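Local coordinates for Ctr9 protein (Myceliophthora thermophila, PDB 6AF0), which probably binds the RNA polymerase II complex and is built largely of helices, with tetratricopeptide repeats, this chain being a large part of a longer protein, at residues A[363-374]-A[387-398]. Sequence-based numbering, arbitrary orientation.
Sequences LERASDYYRRAD and AKFGAAQLSVLK
Tyr-370 has CG anti to its carbonyl carbon (chi1 -84°), and its ring lies flat over Gly-390 on helix 385-396. Lys-398 starts with a similar first torsion but bends at chi3 (-103°), which carries NZ to the carboxylate of Glu-364. The tyrosine contact is a CH-pi interaction: Gly-390 CA lies 3.4 Å from the ring centroid, close to the ring normal. The missing side chain at Gly-390 lets the ring sit directly on the backbone. Ala-391 N lies over the same face, nearer the rim. Leu-394 comes to the ring edge, with its CD2 3.5 Å from Tyr-370 CD2. Tyr-370 thus fits as a knob among Ala-387, Gly-390, Ala-391 and Leu-394. Its hydroxyl is hydrogen-bonded to His-358 of helix 343-360. Leu-394 is a knob in the other direction, set among Leu-363, Ala-366, Ser-367 and Tyr-370; its CD2 packs 3.5 Å from Ala-366 CB.

At one end of the contact, Ala-373 CB meets Ala-387 CB at 3.8 Å. Nearby, Asp-374 lies across the aliphatic part of Lys-388. Their charged atoms, Asp-374 OD1 and Lys-388 NZ, are 4.0 Å apart, too far for a salt bridge, though some attraction is likely. Asp-374 OD1 accepts from Tyr-384 N, and Lys-388 NZ bonds to Arg-382 O. At the other end, Leu-363 CD1 touches Leu-397 CD2 at 3.7 Å, the two side chains crossing at about a right angle. Beside them, Lys-398 NZ forms a salt bridge with Glu-364 OE2 at 2.8 Å, reaching the oxygen from above the carboxylate plane.

The helix axes approach to 8.3 Å and run antiparallel at 154°. Leu-394 and Ala-373 also touch helix 343-360, and Lys-388 touches Met-411 of helix 401-414. Such close antiparallel neighbours, with small residues and interlocking knobs between them, are consistent with the tetratricopeptide-like helical solenoid of Ctr9.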
loop_
_atom_site.group_PDB
_atom_site.type_symbol
_atom_site.label_atom_id
_atom_site.label_comp_id
_atom_site.label_asym_id
_atom_site.label_seq_id
_atom_site.Cartn_x
_atom_site.Cartn_y
_atom_site.Cartn_z
ATOM N N LEU A 363 15.473 -9.445 21.068
ATOM C CA LEU A 363 15.348 -9.319 19.615
ATOM C C LEU A 363 16.477 -9.936 18.810
ATOM O O LEU A 363 16.271 -10.332 17.673
ATOM C CB LEU A 363 15.228 -7.855 19.198
ATOM C CG LEU A 363 14.236 -6.954 19.942
ATOM C CD1 LEU A 363 14.122 -5.610 19.234
ATOM C CD2 LEU A 363 12.868 -7.606 20.090
ATOM N N GLU A 364 17.680 -9.989 19.359
ATOM C CA GLU A 364 18.804 -10.475 18.555
ATOM C C GLU A 364 18.645 -11.957 18.303
ATOM O O GLU A 364 18.633 -12.401 17.155
ATOM C CB GLU A 364 20.169 -10.164 19.182
ATOM C CG GLU A 364 20.850 -8.969 18.533
ATOM C CD GLU A 364 20.022 -7.694 18.648
ATOM O OE1 GLU A 364 19.421 -7.454 19.722
ATOM O OE2 GLU A 364 19.967 -6.931 17.663
ATOM N N ARG A 365 18.494 -12.717 19.379
ATOM C CA ARG A 365 18.285 -14.151 19.242
ATOM C C ARG A 365 16.955 -14.448 18.582
ATOM O O ARG A 365 16.811 -15.474 17.929
ATOM C CB ARG A 365 18.410 -14.893 20.574
ATOM C CG ARG A 365 19.741 -15.650 20.698
ATOM C CD ARG A 365 19.926 -16.363 22.036
ATOM N NE ARG A 365 18.636 -16.748 22.612
ATOM C CZ ARG A 365 18.064 -16.184 23.678
ATOM N NH1 ARG A 365 18.669 -15.212 24.349
ATOM N NH2 ARG A 365 16.878 -16.607 24.096
ATOM N N ALA A 366 15.987 -13.552 18.723
ATOM C CA ALA A 366 14.724 -13.728 18.027
ATOM C C ALA A 366 14.894 -13.627 16.508
ATOM O O ALA A 366 14.270 -14.355 15.738
ATOM C CB ALA A 366 13.705 -12.718 18.514
ATOM N N SER A 367 15.760 -12.726 16.084
ATOM C CA SER A 367 15.978 -12.478 14.665
ATOM C C SER A 367 16.792 -13.613 14.037
ATOM O O SER A 367 16.536 -14.020 12.887
ATOM C CB SER A 367 16.677 -11.124 14.485
ATOM O OG SER A 367 17.655 -10.924 15.503
ATOM N N ASP A 368 17.764 -14.109 14.807
ATOM C CA ASP A 368 18.569 -15.255 14.405
ATOM C C ASP A 368 17.663 -16.463 14.237
ATOM O O ASP A 368 17.679 -17.096 13.189
ATOM C CB ASP A 368 19.675 -15.534 15.428
ATOM C CG ASP A 368 20.675 -16.559 14.938
ATOM O OD1 ASP A 368 21.895 -16.284 14.946
ATOM O OD2 ASP A 368 20.232 -17.643 14.532
ATOM N N TYR A 369 16.855 -16.738 15.261
ATOM C CA TYR A 369 15.799 -17.770 15.222
ATOM C C TYR A 369 14.870 -17.642 14.013
ATOM O O TYR A 369 14.700 -18.585 13.248
ATOM C CB TYR A 369 14.957 -17.709 16.493
ATOM C CG TYR A 369 15.642 -18.231 17.741
ATOM C CD1 TYR A 369 16.970 -18.644 17.730
ATOM C CD2 TYR A 369 14.961 -18.293 18.934
ATOM C CE1 TYR A 369 17.578 -19.122 18.877
ATOM C CE2 TYR A 369 15.566 -18.766 20.081
ATOM C CZ TYR A 369 16.870 -19.180 20.050
ATOM O OH TYR A 369 17.452 -19.641 21.209
ATOM N N TYR A 370 14.258 -16.488 13.823
ATOM C CA TYR A 370 13.503 -16.285 12.587
ATOM C C TYR A 370 14.321 -16.678 11.345
ATOM O O TYR A 370 13.808 -17.326 10.432
ATOM C CB TYR A 370 13.048 -14.830 12.439
ATOM C CG TYR A 370 11.769 -14.490 13.158
ATOM C CD1 TYR A 370 10.594 -15.120 12.846
ATOM C CD2 TYR A 370 11.737 -13.508 14.129
ATOM C CE1 TYR A 370 9.431 -14.812 13.510
ATOM C CE2 TYR A 370 10.573 -13.188 14.789
ATOM C CZ TYR A 370 9.430 -13.853 14.477
ATOM O OH TYR A 370 8.262 -13.535 15.108
ATOM N N ARG A 371 15.580 -16.245 11.308
ATOM C CA ARG A 371 16.455 -16.512 10.169
ATOM C C ARG A 371 16.650 -18.032 9.975
ATOM O O ARG A 371 16.558 -18.550 8.857
ATOM C CB ARG A 371 17.787 -15.770 10.344
ATOM C CG ARG A 371 18.975 -16.454 9.704
ATOM C CD ARG A 371 20.301 -15.920 10.204
ATOM N NE ARG A 371 21.351 -16.917 10.003
ATOM C CZ ARG A 371 21.807 -17.326 8.813
ATOM N NH1 ARG A 371 21.319 -16.839 7.670
ATOM N NH2 ARG A 371 22.774 -18.236 8.759
ATOM N N ARG A 372 16.883 -18.738 11.074
ATOM C CA ARG A 372 17.088 -20.189 11.039
ATOM C C ARG A 372 15.836 -20.934 10.592
ATOM O O ARG A 372 15.909 -21.964 9.930
ATOM C CB ARG A 372 17.547 -20.690 12.415
ATOM C CG ARG A 372 18.960 -20.244 12.730
ATOM C CD ARG A 372 19.472 -20.732 14.070
ATOM N NE ARG A 372 20.778 -20.140 14.375
ATOM C CZ ARG A 372 21.401 -20.230 15.548
ATOM N NH1 ARG A 372 20.851 -20.904 16.558
ATOM N NH2 ARG A 372 22.583 -19.639 15.712
ATOM N N ALA A 373 14.694 -20.389 10.984
ATOM C CA ALA A 373 13.400 -20.916 10.612
ATOM C C ALA A 373 13.175 -20.767 9.118
ATOM O O ALA A 373 12.553 -21.628 8.498
ATOM C CB ALA A 373 12.306 -20.182 11.384
ATOM N N ASP A 374 13.652 -19.656 8.559
ATOM C CA ASP A 374 13.507 -19.374 7.126
ATOM C C ASP A 374 14.429 -20.273 6.329
ATOM O O ASP A 374 13.998 -20.915 5.367
ATOM C CB ASP A 374 13.814 -17.903 6.795
ATOM C CG ASP A 374 13.491 -17.546 5.326
ATOM O OD1 ASP A 374 12.697 -18.282 4.715
ATOM O OD2 ASP A 374 14.016 -16.543 4.777
ATOM N N ALA A 387 8.194 -16.521 8.984
ATOM C CA ALA A 387 9.515 -16.337 9.600
ATOM C C ALA A 387 10.179 -15.085 9.032
ATOM O O ALA A 387 10.823 -14.295 9.747
ATOM C CB ALA A 387 10.392 -17.552 9.352
ATOM N N LYS A 388 10.002 -14.946 7.723
ATOM C CA LYS A 388 10.477 -13.806 6.974
ATOM C C LYS A 388 9.840 -12.539 7.497
ATOM O O LYS A 388 10.508 -11.500 7.617
ATOM C CB LYS A 388 10.146 -13.974 5.477
ATOM C CG LYS A 388 10.947 -15.068 4.779
ATOM C CD LYS A 388 10.544 -15.278 3.329
ATOM C CE LYS A 388 11.279 -16.490 2.780
ATOM N NZ LYS A 388 10.795 -16.903 1.436
ATOM N N PHE A 389 8.544 -12.620 7.772
ATOM C CA PHE A 389 7.819 -11.491 8.280
ATOM C C PHE A 389 8.340 -11.146 9.665
ATOM O O PHE A 389 8.580 -9.987 9.956
ATOM C CB PHE A 389 6.323 -11.785 8.277
ATOM C CG PHE A 389 5.466 -10.651 8.783
ATOM C CD1 PHE A 389 5.004 -10.637 10.091
ATOM C CD2 PHE A 389 5.115 -9.613 7.947
ATOM C CE1 PHE A 389 4.207 -9.610 10.546
ATOM C CE2 PHE A 389 4.326 -8.571 8.403
ATOM C CZ PHE A 389 3.872 -8.571 9.703
ATOM N N GLY A 390 8.560 -12.131 10.513
ATOM C CA GLY A 390 9.027 -11.819 11.848
ATOM C C GLY A 390 10.372 -11.117 11.803
ATOM O O GLY A 390 10.672 -10.239 12.614
ATOM N N ALA A 391 11.195 -11.532 10.851
ATOM C CA ALA A 391 12.483 -10.893 10.635
ATOM C C ALA A 391 12.250 -9.432 10.306
ATOM O O ALA A 391 12.825 -8.550 10.953
ATOM C CB ALA A 391 13.252 -11.580 9.514
ATOM N N ALA A 392 11.385 -9.188 9.317
ATOM C CA ALA A 392 11.101 -7.833 8.836
ATOM C C ALA A 392 10.661 -6.911 9.961
ATOM O O ALA A 392 11.137 -5.787 10.081
ATOM C CB ALA A 392 10.067 -7.861 7.736
ATOM N N GLN A 393 9.776 -7.398 10.809
ATOM C CA GLN A 393 9.347 -6.630 11.966
ATOM C C GLN A 393 10.504 -6.390 12.909
ATOM O O GLN A 393 10.686 -5.290 13.404
ATOM C CB GLN A 393 8.283 -7.375 12.745
ATOM C CG GLN A 393 7.142 -7.934 11.919
ATOM C CD GLN A 393 6.014 -8.464 12.786
ATOM O OE1 GLN A 393 4.860 -8.071 12.620
ATOM N NE2 GLN A 393 6.347 -9.350 13.726
ATOM N N LEU A 394 11.265 -7.438 13.194
ATOM C CA LEU A 394 12.419 -7.307 14.086
ATOM C C LEU A 394 13.446 -6.300 13.561
ATOM O O LEU A 394 14.175 -5.677 14.341
ATOM C CB LEU A 394 13.076 -8.663 14.345
ATOM C CG LEU A 394 12.566 -9.348 15.605
ATOM C CD1 LEU A 394 11.047 -9.435 15.614
ATOM C CD2 LEU A 394 13.183 -10.730 15.734
ATOM N N SER A 395 13.502 -6.141 12.245
ATOM C CA SER A 395 14.430 -5.198 11.678
ATOM C C SER A 395 13.826 -3.798 11.719
ATOM O O SER A 395 14.558 -2.823 11.901
ATOM C CB SER A 395 14.882 -5.646 10.288
ATOM O OG SER A 395 13.965 -5.301 9.285
ATOM N N VAL A 396 12.501 -3.696 11.595
ATOM C CA VAL A 396 11.813 -2.408 11.767
ATOM C C VAL A 396 12.111 -1.851 13.140
ATOM O O VAL A 396 12.435 -0.675 13.279
ATOM C CB VAL A 396 10.287 -2.509 11.594
ATOM C CG1 VAL A 396 9.576 -1.308 12.216
ATOM C CG2 VAL A 396 9.935 -2.663 10.116
ATOM N N LEU A 397 11.993 -2.678 14.162
ATOM C CA LEU A 397 12.526 -2.273 15.437
ATOM C C LEU A 397 14.036 -2.473 15.308
ATOM O O LEU A 397 14.492 -3.155 14.388
ATOM C CB LEU A 397 11.915 -3.052 16.590
ATOM C CG LEU A 397 12.269 -2.544 17.998
ATOM C CD1 LEU A 397 12.252 -1.019 18.143
ATOM C CD2 LEU A 397 11.296 -3.161 18.998
ATOM N N LYS A 398 14.800 -1.849 16.205
ATOM C CA LYS A 398 16.230 -1.551 15.996
ATOM C C LYS A 398 16.426 -0.369 15.044
ATOM O O LYS A 398 17.554 0.038 14.787
ATOM C CB LYS A 398 16.997 -2.764 15.476
ATOM C CG LYS A 398 16.931 -3.952 16.412
ATOM C CD LYS A 398 17.962 -5.008 16.052
ATOM C CE LYS A 398 17.349 -6.187 15.320
ATOM N NZ LYS A 398 18.131 -7.428 15.580
#